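Local structure of putative short-chain oxidoreductase (Thermus thermophilus, 2YUT) at the NADP nicotinamide-adenine-dinucleotide phosphate site and the interface of chains A and B. The protein is a putative NADP(H)-binding short-chain dehydrogenase/reductase, probably catalysing a nicotinamide-dependent oxidation or reduction. Sequence-based numbering; all coordinates share one arbitrary frame. Chains: chain A/B, Putative short-chain oxidoreductase.

Two helices tie the sites together. Helix 89-107 lends A:Thr100 to contact 1, A:Leu105 and its neighbours to contact 2 and A:Leu94 to contact 3, while helix 132-153 carries the ribose-binding pair A:Tyr134 and A:Lys138, then the packing alanines, then A:Leu152. Measured between the centres of their C-alpha atoms, contacts 1 and 2 lie about 20 Å apart, contacts 1 and 3 about 17 Å, and contacts 2 and 3, which share A:Tyr144, about 18 Å. Association of the chains may therefore steady the helices that hold the cofactor, with contact 2 adding polar fixation beside the apolar contact 3.

Contact 1: the NADP nicotinamide-adenine-dinucleotide phosphate site. Residues chain A 7, 9-12, 30-31, 49-52, 73-76, 100, 119, 134, 138, 167, 169-172. With NAP (NADP nicotinamide-adenine-dinucleotide phosphate), chain C.
A:Arg30 sets CG anti to its carbonyl carbon (chi1 -69°) and bends at chi3 (-58°), laying CD and NE over one face of the NAP adenine. A:Arg30 NE forms a salt bridge with NAP O3X of the 2'-phosphate at 2.8 Å, the oxygen lying close to the guanidinium plane. With its hydroxyl in the crowded position between N and the carbonyl carbon (chi1 51°), A:Thr9 OG1 donates to NAP O2X at 2.6 Å. That oxygen also accepts from the backbone N of A:Arg30 and of A:Arg31, so three bonds grip it, which probably favours NADP over NAD. A:Val74 CG1 covers the adenine 3.7 Å from the imidazole centroid. At the base's rim, N6A meets A:Asp50 OD1 from above the carboxylate plane, and A:Leu51 N reaches N1A. The glycine-rich Rossmann loop brings A:Gly11 N within 2.9 Å of pyrophosphate NAP O2A at the start of helix 11-19, whose dipole probably helps balance the charge. A:Tyr134 OH and A:Lys138 NZ, the YxxxK pair, both bond the nicotinamide ribose O2D, NZ being positioned by A:Phe119 O at 2.7 Å. A:Trp172 presents NE1, edge-on, 2.8 Å from carboxamide NAP O7N. The pocket thus holds NADP with its nicotinamide beside the family's catalytic tyrosine.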
# COMPACT_ATOMS: atom_id res chain seq x y z
N GLY A 7 17.87 8.98 -0.90
CA GLY A 7 17.09 10.18 -1.08
C GLY A 7 17.90 11.37 -0.57
O GLY A 7 17.36 12.41 -0.18
N THR A 9 19.64 13.43 -2.13
CA THR A 9 19.50 14.61 -2.98
C THR A 9 18.19 15.35 -2.74
O THR A 9 17.93 16.38 -3.36
CB THR A 9 19.55 14.22 -4.46
OG1 THR A 9 18.61 13.16 -4.70
CG2 THR A 9 20.95 13.78 -4.87
N GLY A 10 17.35 14.83 -1.85
CA GLY A 10 16.08 15.48 -1.57
C GLY A 10 16.18 16.51 -0.46
O GLY A 10 17.26 16.76 0.07
N GLY A 11 15.05 17.12 -0.10
CA GLY A 11 15.04 18.12 0.95
C GLY A 11 15.43 17.57 2.31
O GLY A 11 16.33 18.11 2.96
N LEU A 12 14.75 16.51 2.75
CA LEU A 12 15.05 15.90 4.04
C LEU A 12 16.41 15.21 4.02
O LEU A 12 17.19 15.33 4.96
CB LEU A 12 13.98 14.86 4.41
CG LEU A 12 12.76 15.28 5.25
CD1 LEU A 12 13.23 15.86 6.59
CD2 LEU A 12 11.94 16.29 4.48
N ARG A 30 19.14 9.72 -7.20
CA ARG A 30 19.11 9.51 -8.65
C ARG A 30 19.90 10.58 -9.41
O ARG A 30 20.57 10.28 -10.39
CB ARG A 30 17.66 9.47 -9.16
CG ARG A 30 16.88 8.24 -8.71
CD ARG A 30 15.50 8.18 -9.36
NE ARG A 30 14.70 9.36 -9.07
CZ ARG A 30 13.44 9.54 -9.45
NH1 ARG A 30 12.82 8.59 -10.15
NH2 ARG A 30 12.80 10.66 -9.15
N ARG A 31 19.80 11.83 -8.96
CA ARG A 31 20.53 12.91 -9.62
C ARG A 31 22.01 12.85 -9.22
O ARG A 31 22.42 13.40 -8.20
CB ARG A 31 19.91 14.25 -9.23
CG ARG A 31 18.63 14.59 -10.00
CD ARG A 31 17.46 14.82 -9.06
NE ARG A 31 17.83 15.66 -7.93
CZ ARG A 31 18.34 16.88 -8.04
NH1 ARG A 31 18.52 17.42 -9.24
NH2 ARG A 31 18.67 17.57 -6.96
N ALA A 49 21.80 5.73 -7.63
CA ALA A 49 21.02 4.55 -8.02
C ALA A 49 19.52 4.80 -8.09
O ALA A 49 19.01 5.77 -7.53
CB ALA A 49 21.30 3.41 -7.05
N ASP A 50 18.83 3.92 -8.81
CA ASP A 50 17.37 3.99 -8.92
C ASP A 50 16.94 2.83 -8.03
O ASP A 50 17.00 1.67 -8.44
CB ASP A 50 16.91 3.72 -10.36
CG ASP A 50 15.39 3.67 -10.49
OD1 ASP A 50 14.69 3.60 -9.45
OD2 ASP A 50 14.90 3.71 -11.64
N LEU A 51 16.51 3.14 -6.81
CA LEU A 51 16.13 2.10 -5.86
C LEU A 51 14.86 1.32 -6.19
O LEU A 51 14.50 0.38 -5.48
CB LEU A 51 16.06 2.70 -4.45
CG LEU A 51 17.41 3.30 -4.01
CD1 LEU A 51 17.31 3.90 -2.62
CD2 LEU A 51 18.48 2.20 -4.02
N ALA A 52 14.18 1.70 -7.27
CA ALA A 52 12.97 1.00 -7.69
C ALA A 52 13.43 -0.19 -8.53
O ALA A 52 12.65 -1.08 -8.86
CB ALA A 52 12.07 1.91 -8.51
N ALA A 73 15.00 8.53 2.99
CA ALA A 73 14.26 9.76 2.72
C ALA A 73 13.87 9.79 1.24
O ALA A 73 14.12 10.76 0.53
CB ALA A 73 15.12 10.98 3.06
N VAL A 74 13.24 8.70 0.81
CA VAL A 74 12.84 8.53 -0.58
C VAL A 74 11.34 8.65 -0.79
O VAL A 74 10.53 8.16 0.01
CB VAL A 74 13.31 7.16 -1.10
CG1 VAL A 74 12.82 6.91 -2.51
CG2 VAL A 74 14.83 7.10 -1.05
N GLY A 75 10.96 9.31 -1.87
CA GLY A 75 9.55 9.47 -2.17
C GLY A 75 9.31 10.41 -3.34
O GLY A 75 10.25 10.97 -3.91
N LYS A 76 8.04 10.57 -3.67
CA LYS A 76 7.58 11.42 -4.76
C LYS A 76 6.14 11.79 -4.43
O LYS A 76 5.47 11.06 -3.70
CB LYS A 76 7.64 10.67 -6.09
CG LYS A 76 8.98 10.77 -6.79
CD LYS A 76 9.16 12.15 -7.40
CE LYS A 76 10.62 12.41 -7.78
NZ LYS A 76 11.47 12.52 -6.56
N THR A 100 11.09 0.91 -3.28
CA THR A 100 12.44 1.37 -2.93
C THR A 100 12.78 0.89 -1.52
O THR A 100 13.86 0.37 -1.28
CB THR A 100 12.54 2.92 -2.95
OG1 THR A 100 11.63 3.48 -2.01
CG2 THR A 100 12.24 3.45 -4.35
N PHE A 119 9.78 6.89 6.32
CA PHE A 119 8.81 7.96 6.49
C PHE A 119 7.41 7.60 5.97
O PHE A 119 7.22 7.30 4.79
CB PHE A 119 9.34 9.21 5.79
CG PHE A 119 10.68 9.67 6.33
CD1 PHE A 119 10.75 10.55 7.41
CD2 PHE A 119 11.86 9.17 5.80
CE1 PHE A 119 11.98 10.93 7.96
CE2 PHE A 119 13.11 9.53 6.33
CZ PHE A 119 13.17 10.41 7.42
N TYR A 134 -0.85 8.67 -3.32
CA TYR A 134 0.16 8.95 -2.30
C TYR A 134 -0.22 8.28 -0.98
O TYR A 134 0.61 7.64 -0.33
CB TYR A 134 0.30 10.46 -2.07
CG TYR A 134 1.41 10.85 -1.10
CD1 TYR A 134 2.72 11.03 -1.55
CD2 TYR A 134 1.15 11.03 0.26
CE1 TYR A 134 3.74 11.39 -0.68
CE2 TYR A 134 2.18 11.39 1.15
CZ TYR A 134 3.47 11.57 0.67
OH TYR A 134 4.48 11.93 1.52
N LYS A 138 1.85 5.27 1.18
CA LYS A 138 2.27 5.41 2.58
C LYS A 138 1.54 4.41 3.46
O LYS A 138 2.10 3.91 4.44
CB LYS A 138 2.01 6.83 3.09
CG LYS A 138 2.94 7.88 2.50
CD LYS A 138 4.41 7.54 2.75
CE LYS A 138 5.32 8.71 2.39
NZ LYS A 138 6.77 8.30 2.37
N VAL A 167 6.65 19.54 5.28
CA VAL A 167 8.03 20.03 5.32
C VAL A 167 8.29 20.72 3.98
O VAL A 167 7.92 20.20 2.93
CB VAL A 167 9.03 18.86 5.50
CG1 VAL A 167 10.45 19.39 5.62
CG2 VAL A 167 8.67 18.05 6.74
N THR A 169 9.99 21.26 1.00
CA THR A 169 10.99 20.66 0.12
C THR A 169 10.43 20.64 -1.30
O THR A 169 9.27 20.98 -1.53
CB THR A 169 11.30 19.21 0.50
OG1 THR A 169 10.17 18.39 0.20
CG2 THR A 169 11.63 19.10 1.99
N GLY A 170 11.26 20.20 -2.24
CA GLY A 170 10.84 20.11 -3.62
C GLY A 170 9.75 19.09 -3.86
O GLY A 170 9.19 19.02 -4.95
N LEU A 171 9.44 18.28 -2.84
CA LEU A 171 8.39 17.27 -2.98
C LEU A 171 7.08 17.91 -3.41
O LEU A 171 6.33 17.34 -4.20
CB LEU A 171 8.17 16.54 -1.64
CG LEU A 171 7.07 15.46 -1.63
CD1 LEU A 171 7.55 14.25 -2.42
CD2 LEU A 171 6.75 15.06 -0.20
N TRP A 172 6.83 19.10 -2.90
CA TRP A 172 5.60 19.84 -3.21
C TRP A 172 5.60 20.56 -4.56
O TRP A 172 4.61 21.22 -4.90
CB TRP A 172 5.31 20.84 -2.09
CG TRP A 172 5.06 20.21 -0.76
CD1 TRP A 172 6.00 19.76 0.13
CD2 TRP A 172 3.79 19.93 -0.17
NE1 TRP A 172 5.38 19.21 1.23
CE2 TRP A 172 4.02 19.31 1.07
CE3 TRP A 172 2.46 20.15 -0.58
CZ2 TRP A 172 2.99 18.90 1.91
CZ3 TRP A 172 1.43 19.74 0.25
CH2 TRP A 172 1.70 19.12 1.49
PA NAP C . 12.09 15.30 -2.02
O1A NAP C . 11.28 15.33 -3.40
O2A NAP C . 12.73 16.59 -1.69
O5B NAP C . 13.17 14.12 -2.18
C5B NAP C . 12.77 12.83 -2.65
C4B NAP C . 13.98 11.90 -2.74
O4B NAP C . 13.52 10.61 -3.20
C3B NAP C . 14.98 12.41 -3.78
O3B NAP C . 16.31 12.23 -3.30
C2B NAP C . 14.72 11.49 -4.96
O2B NAP C . 15.93 11.33 -5.71
C1B NAP C . 14.47 10.20 -4.19
N9A NAP C . 13.88 9.17 -5.08
C8A NAP C . 12.69 9.24 -5.67
N7A NAP C . 12.51 8.16 -6.43
C5A NAP C . 13.59 7.39 -6.31
C6A NAP C . 13.97 6.18 -6.87
N6A NAP C . 13.17 5.54 -7.71
N1A NAP C . 15.18 5.68 -6.55
C2A NAP C . 15.98 6.32 -5.72
N3A NAP C . 15.65 7.47 -5.18
C4A NAP C . 14.47 8.04 -5.45
O3 NAP C . 11.03 14.79 -0.92
PN NAP C . 11.24 15.00 0.67
O1N NAP C . 10.38 16.10 1.14
O2N NAP C . 12.69 15.05 0.98
O5D NAP C . 10.63 13.64 1.28
C5D NAP C . 11.48 12.63 1.84
C4D NAP C . 10.66 11.52 2.49
O4D NAP C . 9.84 12.13 3.50
C3D NAP C . 9.70 10.89 1.49
O3D NAP C . 9.35 9.55 1.87
C2D NAP C . 8.48 11.80 1.63
O2D NAP C . 7.28 11.15 1.20
C1D NAP C . 8.46 11.90 3.16
N1N NAP C . 7.57 12.97 3.66
C2N NAP C . 7.70 14.28 3.19
C3N NAP C . 6.85 15.28 3.66
C7N NAP C . 7.00 16.71 3.15
O7N NAP C . 6.16 17.57 3.41
N7N NAP C . 8.09 16.94 2.42
C4N NAP C . 5.87 14.97 4.59
C5N NAP C . 5.74 13.67 5.07
C6N NAP C . 6.58 12.67 4.60
P2B NAP C . 16.30 12.29 -6.95
O1X NAP C . 15.84 13.78 -6.57
O2X NAP C . 17.91 12.30 -7.00
O3X NAP C . 15.70 11.82 -8.22
O HOH W 1 14.88 13.79 0.86
O HOH W 2 17.78 7.62 -3.29
O HOH W 3 9.84 14.19 -5.28

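Contact 2: the interface of chains A and B. Residues chain A 105-108, 144, 152, 155; chain B 82-84.
B:Arg83 reaches across to chain A and spends its guanidinium on three groups around its edge. Side-on, NE donates to A:Glu155 OE2 at 2.7 Å and NH2 to OE1 at 2.9 Å, each oxygen using its syn lone pair; the two planes are only 23° apart, a nearly coplanar salt bridge. End-on, NH1 and NH2 share the carbonyl oxygen of A:Ala108, NH1 on a lone pair and NH2 nearly along the C=O axis. NH1 also donates to A:Leu105 O at 2.7 Å, in the carbonyl plane. Five bonds thus fix its rotation, and the carbonyls of A:Leu105, in the last turn of helix 89-107, and of A:Ala108, just after it, would probably add a favourable negative potential. Bends at chi2 (-70°) and chi3 (-80°) fold the arginine chain into this place, where the A:Leu152 side chain crosses it at about a right angle, CD1 3.9 Å from B:Arg83 CD. A:Glu155 comes from just beyond helix 132-153 with an extended chain. Further out, B:Val82 sends CG2 against A:Leu152 and CG1 tip to tip against A:Tyr144, 3.4 Å from CZ. Whether this interface persists in solution, the structure alone does not show. Water 4, at the edge of the tyrosine ring, bridges A:Tyr144 OH at 2.6 Å to B:Val82 O.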
# COMPACT_ATOMS: atom_id res chain seq x y z
N LEU A 105 15.47 -2.60 2.26
CA LEU A 105 15.37 -3.36 3.49
C LEU A 105 15.74 -4.83 3.32
O LEU A 105 16.27 -5.46 4.23
CB LEU A 105 13.96 -3.25 4.06
CG LEU A 105 13.72 -3.88 5.43
CD1 LEU A 105 14.70 -3.30 6.45
CD2 LEU A 105 12.28 -3.64 5.86
N LYS A 106 15.47 -5.39 2.15
CA LYS A 106 15.77 -6.78 1.89
C LYS A 106 17.27 -7.06 1.75
O LYS A 106 17.76 -8.07 2.24
CB LYS A 106 15.06 -7.26 0.62
CG LYS A 106 15.44 -8.68 0.19
CD LYS A 106 14.75 -9.08 -1.11
CE LYS A 106 15.11 -10.50 -1.51
NZ LYS A 106 14.54 -10.86 -2.84
N HIS A 107 17.98 -6.18 1.06
CA HIS A 107 19.40 -6.37 0.82
C HIS A 107 20.37 -5.66 1.76
O HIS A 107 21.58 -5.86 1.68
CB HIS A 107 19.71 -5.97 -0.62
CG HIS A 107 18.93 -6.75 -1.63
ND1 HIS A 107 19.24 -8.05 -1.96
CD2 HIS A 107 17.83 -6.43 -2.36
CE1 HIS A 107 18.37 -8.50 -2.84
NE2 HIS A 107 17.50 -7.54 -3.10
N ALA A 108 19.85 -4.83 2.65
CA ALA A 108 20.71 -4.10 3.57
C ALA A 108 21.48 -4.99 4.55
O ALA A 108 20.98 -6.00 5.05
CB ALA A 108 19.89 -3.07 4.35
N TYR A 144 3.77 -2.54 5.79
CA TYR A 144 4.90 -3.40 5.49
C TYR A 144 5.90 -3.42 6.64
O TYR A 144 6.36 -4.49 7.07
CB TYR A 144 5.60 -2.90 4.23
CG TYR A 144 6.61 -3.87 3.66
CD1 TYR A 144 6.19 -5.03 3.00
CD2 TYR A 144 7.98 -3.62 3.75
CE1 TYR A 144 7.10 -5.91 2.45
CE2 TYR A 144 8.90 -4.50 3.20
CZ TYR A 144 8.46 -5.65 2.55
OH TYR A 144 9.36 -6.52 2.00
N LEU A 152 13.02 -8.07 11.84
CA LEU A 152 14.25 -7.31 11.97
C LEU A 152 14.80 -7.28 13.39
O LEU A 152 16.01 -7.33 13.60
CB LEU A 152 14.03 -5.88 11.46
CG LEU A 152 14.12 -5.69 9.94
CD1 LEU A 152 15.57 -5.83 9.50
CD2 LEU A 152 13.23 -6.70 9.22
N GLU A 155 17.19 -9.77 14.29
CA GLU A 155 18.56 -9.55 13.82
C GLU A 155 19.20 -8.44 14.65
O GLU A 155 20.33 -8.04 14.38
CB GLU A 155 18.56 -9.12 12.35
CG GLU A 155 18.07 -10.16 11.37
CD GLU A 155 18.16 -9.69 9.93
OE1 GLU A 155 19.27 -9.34 9.48
OE2 GLU A 155 17.11 -9.66 9.25
N VAL B 82 10.83 -10.43 4.74
CA VAL B 82 11.24 -9.26 3.97
C VAL B 82 12.75 -9.25 3.78
O VAL B 82 13.29 -8.45 3.02
CB VAL B 82 10.83 -7.95 4.67
CG1 VAL B 82 9.33 -7.94 4.91
CG2 VAL B 82 11.59 -7.82 5.99
N ARG B 83 13.43 -10.15 4.48
CA ARG B 83 14.88 -10.23 4.42
C ARG B 83 15.42 -11.23 3.41
O ARG B 83 16.62 -11.22 3.11
CB ARG B 83 15.43 -10.53 5.82
CG ARG B 83 15.15 -9.41 6.81
CD ARG B 83 15.99 -8.18 6.47
NE ARG B 83 17.36 -8.32 6.95
CZ ARG B 83 18.40 -7.66 6.46
NH1 ARG B 83 18.23 -6.80 5.46
NH2 ARG B 83 19.61 -7.84 6.98
N GLU B 84 14.56 -12.10 2.89
CA GLU B 84 14.99 -13.08 1.90
C GLU B 84 13.82 -13.57 1.05
O GLU B 84 14.00 -13.86 -0.14
CB GLU B 84 15.64 -14.28 2.59
CG GLU B 84 14.72 -15.07 3.50
CD GLU B 84 15.38 -16.29 4.09
OE1 GLU B 84 14.72 -17.03 4.86
OE2 GLU B 84 16.58 -16.53 3.80
O HOH W 4 11.90 -6.05 2.18

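Contact 3: the interface of chains A and B. Residues chain A 90, 94, 98, 135-136, 139-140, 143-144; chain B 94, 98, 135-136, 139-140, 143-144.
No donor from chain B grips even the most closely approached polar atom, the carbonyl oxygen of A:Ala136, which instead meets the methyl CB of B:Ala140 at 3.3 Å. Along its own helix this A:Ala136 O lies 2.9 Å from A:Ala140 N, the partner expected from helical register. No N or O of one chain comes within bonding reach of the other; methyls pack on methyls and on backbone carbonyls. Near the two-fold axis A:Ala140 CB touches its twin B:Ala140 CB at 3.6 Å, and the A:Gly139 and B:Gly139 backbones face each other without side chains, letting the helices come together closely. A:Ala143 CB settles on the backbone of B:Ala135, and A:Ala136 CB abuts B:Tyr144 CB.

Alongside this seam A:Leu94, with CG anti to its carbonyl carbon (chi1 -84°), crosses B:Leu94 obliquely, CD1 to CD1 at 3.5 Å. Its other branch, CD2, points tip to tip at B:Leu98 CD2, 3.8 Å away. An alanine here would remove both branches and would probably loosen the leucine cluster at the symmetry axis. A:Val90 splits its methyls: CG1 faces B:Leu98 CD2, while CG2 meets B:Tyr144 CE1 at 3.7 Å, the two side chains crossing at about a right angle. Helices 89-107 and 132-153 of both chains pack here as a four-helix bundle, a dimer arrangement common in short-chain dehydrogenases and so probably biological, on the flank of each Rossmann fold.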
# COMPACT_ATOMS: atom_id res chain seq x y z
N VAL A 90 -0.67 5.68 -9.41
CA VAL A 90 -0.67 4.68 -8.34
C VAL A 90 0.58 3.81 -8.39
O VAL A 90 1.24 3.59 -7.38
CB VAL A 90 -1.93 3.78 -8.41
CG1 VAL A 90 -1.86 2.71 -7.32
CG2 VAL A 90 -3.18 4.63 -8.21
N LEU A 94 3.67 3.76 -5.58
CA LEU A 94 4.05 2.53 -4.89
C LEU A 94 5.52 2.19 -5.15
O LEU A 94 6.22 1.73 -4.25
CB LEU A 94 3.16 1.37 -5.35
CG LEU A 94 1.80 1.21 -4.65
CD1 LEU A 94 2.02 0.83 -3.20
CD2 LEU A 94 0.99 2.50 -4.74
N LEU A 98 7.18 2.43 -1.67
CA LEU A 98 7.24 1.07 -1.16
C LEU A 98 8.32 0.15 -1.72
O LEU A 98 9.05 -0.49 -0.95
CB LEU A 98 5.87 0.39 -1.33
CG LEU A 98 5.74 -1.07 -0.86
CD1 LEU A 98 5.93 -1.13 0.65
CD2 LEU A 98 4.37 -1.62 -1.25
N ALA A 135 -1.48 8.45 -0.59
CA ALA A 135 -1.98 7.87 0.66
C ALA A 135 -1.80 6.35 0.65
O ALA A 135 -1.38 5.77 1.65
CB ALA A 135 -3.45 8.22 0.84
N ALA A 136 -2.13 5.72 -0.47
CA ALA A 136 -2.02 4.28 -0.61
C ALA A 136 -0.57 3.83 -0.43
O ALA A 136 -0.29 2.87 0.28
CB ALA A 136 -2.52 3.84 -1.99
N GLY A 139 0.29 4.11 3.12
CA GLY A 139 -0.46 3.15 3.90
C GLY A 139 0.22 1.80 3.78
O GLY A 139 0.31 1.05 4.75
N ALA A 140 0.70 1.49 2.58
CA ALA A 140 1.38 0.23 2.32
C ALA A 140 2.73 0.17 3.03
O ALA A 140 3.08 -0.85 3.63
CB ALA A 140 1.59 0.05 0.81
N ALA A 143 2.31 -0.43 6.78
CA ALA A 143 1.85 -1.78 7.05
C ALA A 143 3.00 -2.75 6.85
O ALA A 143 3.18 -3.68 7.64
CB ALA A 143 0.67 -2.14 6.13
N TYR A 144 3.77 -2.54 5.79
CA TYR A 144 4.90 -3.40 5.49
C TYR A 144 5.90 -3.42 6.64
O TYR A 144 6.36 -4.49 7.07
CB TYR A 144 5.60 -2.90 4.23
CG TYR A 144 6.61 -3.87 3.66
CD1 TYR A 144 6.19 -5.03 3.00
CD2 TYR A 144 7.98 -3.62 3.75
CE1 TYR A 144 7.10 -5.91 2.45
CE2 TYR A 144 8.90 -4.50 3.20
CZ TYR A 144 8.46 -5.65 2.55
OH TYR A 144 9.36 -6.52 2.00
N LEU B 94 0.49 -6.21 -4.46
CA LEU B 94 -0.04 -4.89 -4.78
C LEU B 94 -0.87 -4.93 -6.06
O LEU B 94 -1.91 -4.27 -6.16
CB LEU B 94 1.10 -3.87 -4.93
CG LEU B 94 1.64 -3.23 -3.64
CD1 LEU B 94 0.56 -2.35 -3.03
CD2 LEU B 94 2.06 -4.29 -2.64
N LEU B 98 -4.45 -4.04 -4.91
CA LEU B 98 -4.62 -2.61 -5.17
C LEU B 98 -4.87 -2.18 -6.61
O LEU B 98 -5.80 -1.42 -6.88
CB LEU B 98 -3.40 -1.84 -4.63
CG LEU B 98 -3.39 -0.32 -4.82
CD1 LEU B 98 -4.53 0.31 -4.03
CD2 LEU B 98 -2.04 0.25 -4.37
N ALA B 135 0.08 -7.62 3.98
CA ALA B 135 -0.30 -6.52 4.86
C ALA B 135 -0.18 -5.19 4.14
O ALA B 135 -1.06 -4.33 4.24
CB ALA B 135 0.58 -6.52 6.11
N ALA B 136 0.92 -5.01 3.41
CA ALA B 136 1.16 -3.78 2.67
C ALA B 136 0.07 -3.54 1.63
O ALA B 136 -0.45 -2.43 1.51
CB ALA B 136 2.53 -3.84 1.98
N GLY B 139 -2.98 -2.53 3.39
CA GLY B 139 -2.81 -1.23 4.00
C GLY B 139 -3.00 -0.16 2.93
O GLY B 139 -3.60 0.88 3.17
N ALA B 140 -2.49 -0.44 1.73
CA ALA B 140 -2.59 0.48 0.61
C ALA B 140 -4.04 0.60 0.12
O ALA B 140 -4.53 1.70 -0.15
CB ALA B 140 -1.70 0.01 -0.54
N ALA B 143 -6.16 2.69 2.51
CA ALA B 143 -5.79 4.10 2.46
C ALA B 143 -6.32 4.71 1.17
O ALA B 143 -6.83 5.83 1.17
CB ALA B 143 -4.25 4.25 2.53
N TYR B 144 -6.20 3.97 0.08
CA TYR B 144 -6.67 4.44 -1.22
C TYR B 144 -8.17 4.75 -1.18
O TYR B 144 -8.61 5.81 -1.64
CB TYR B 144 -6.41 3.37 -2.28
CG TYR B 144 -6.59 3.86 -3.70
CD1 TYR B 144 -5.66 4.71 -4.28
CD2 TYR B 144 -7.68 3.45 -4.46
CE1 TYR B 144 -5.80 5.15 -5.59
CE2 TYR B 144 -7.83 3.87 -5.78
CZ TYR B 144 -6.89 4.72 -6.34
OH TYR B 144 -7.03 5.14 -7.64